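Side-chain contact in metal-dependent phosphohydrolase, HDOD domain-containing (Geobacter sulfurreducens, PDB 3HC1), which is of uncharacterised function but binds two iron ions in an HD-type metal site and is probably a metal-dependent phosphohydrolase: residues A[183-186]-A[187-191]. Residues are numbered along the deposited sequence; the frame is centred on the assembly and turned at random.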
# COMPACT_ATOMS: atom_id res chain seq x y z
N GLN A 183 13.22 2.01 12.81
CA GLN A 183 14.22 2.34 13.82
C GLN A 183 15.64 2.14 13.29
O GLN A 183 16.47 3.04 13.37
CB GLN A 183 13.98 1.48 15.07
CG GLN A 183 12.68 1.81 15.83
CD GLN A 183 12.45 0.85 17.00
OE1 GLN A 183 12.40 -0.37 16.83
NE2 GLN A 183 12.34 1.41 18.20
N ALA A 184 15.92 0.99 12.71
CA ALA A 184 17.21 0.72 12.10
C ALA A 184 17.56 1.80 11.06
O ALA A 184 18.67 2.34 11.06
CB ALA A 184 17.21 -0.61 11.47
N GLU A 185 16.59 2.15 10.19
CA GLU A 185 16.82 3.18 9.19
C GLU A 185 17.18 4.52 9.85
O GLU A 185 18.11 5.23 9.44
CB GLU A 185 15.56 3.31 8.29
CG GLU A 185 15.43 2.13 7.36
CD GLU A 185 14.06 2.00 6.75
OE1 GLU A 185 13.17 2.89 6.91
OE2 GLU A 185 13.86 0.92 6.18
N GLU A 186 16.43 4.88 10.87
CA GLU A 186 16.66 6.12 11.57
C GLU A 186 18.10 6.20 12.13
O GLU A 186 18.77 7.24 12.02
CB GLU A 186 15.65 6.24 12.71
CG GLU A 186 15.77 7.48 13.57
CD GLU A 186 15.67 8.76 12.76
OE1 GLU A 186 15.05 8.73 11.67
OE2 GLU A 186 16.21 9.79 13.24
N ARG A 187 18.56 5.09 12.69
CA ARG A 187 19.88 5.02 13.29
C ARG A 187 20.98 5.06 12.24
O ARG A 187 21.93 5.81 12.39
CB ARG A 187 20.01 3.74 14.10
CG ARG A 187 21.30 3.68 14.94
CD ARG A 187 21.37 2.45 15.78
NE ARG A 187 20.24 2.37 16.70
CZ ARG A 187 19.92 1.28 17.39
NH1 ARG A 187 20.64 0.17 17.26
NH2 ARG A 187 18.86 1.30 18.20
N LEU A 188 20.84 4.25 11.20
CA LEU A 188 21.84 4.15 10.16
C LEU A 188 21.86 5.30 9.16
O LEU A 188 22.93 5.59 8.61
CB LEU A 188 21.72 2.81 9.41
CG LEU A 188 22.01 1.62 10.33
CD1 LEU A 188 21.98 0.29 9.61
CD2 LEU A 188 23.36 1.82 11.02
N PHE A 189 20.71 5.94 8.91
CA PHE A 189 20.61 6.99 7.89
C PHE A 189 20.11 8.35 8.41
O PHE A 189 20.11 9.30 7.65
CB PHE A 189 19.67 6.55 6.78
CG PHE A 189 19.94 5.18 6.25
CD1 PHE A 189 21.22 4.72 6.05
CD2 PHE A 189 18.87 4.35 5.90
CE1 PHE A 189 21.44 3.45 5.54
CE2 PHE A 189 19.09 3.09 5.39
CZ PHE A 189 20.38 2.64 5.21
N GLY A 190 19.63 8.45 9.65
CA GLY A 190 18.93 9.69 10.12
C GLY A 190 17.60 10.05 9.46
O GLY A 190 17.08 11.15 9.63
N THR A 191 17.04 9.13 8.69
CA THR A 191 15.76 9.32 8.01
C THR A 191 15.22 7.92 7.77
O THR A 191 15.94 6.95 7.95
CB THR A 191 15.90 10.12 6.69
OG1 THR A 191 14.60 10.51 6.24
CG2 THR A 191 16.58 9.30 5.57
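Phe189 lays its ring beside the helical turn begun by Glu185: CD2 comes 4.2 Å from Glu185 CB, and its own CB rests 3.4 Å from Glu185 O. That carbonyl also accepts the Phe189 N-H at 2.7 Å, so side chain and backbone approach the same oxygen. A large aromatic suits this last helical turn, where its ring also meets Phe19 and touches Val170. Leu188 sets CB and CG each 3.5 Å from Ala184 O, the acceptor of its straight N-H bond (169°).

The helix ends at Phe189; Gly190, the first residue beyond it, still gives its N-H to Glu186 O at 2.8 Å, but from above the carbonyl plane and with a bent N-H angle of 130°. Its positive phi, easily adopted by glycine, turns the chain out of the helix. Glu186 bends back alongside the Gly190-Thr191 peptide: CG lies anti to the backbone N (chi1 179°) and the bend at chi2 brings OE1 to a long approach of 3.6 Å from Thr191 N.

The chain of Glu185, extended beyond CG, carries OE1 to a hydrogen bond with ND1 of the iron ligand His193. It is thus a second-shell residue that probably orients the imidazole and may polarise it. Arg187, exposed and bent at chi3, reaches Glu177 through NH1 in a salt bridge; a long charged chain suits this solvent-facing position.

Small Ala184 fits closely against Val170 and Val174, so helix 181-189 lies against helix 164-177, while Thr191, bonded through OG1 to Arg12 O, ties the exit of the turn to helix 9-21.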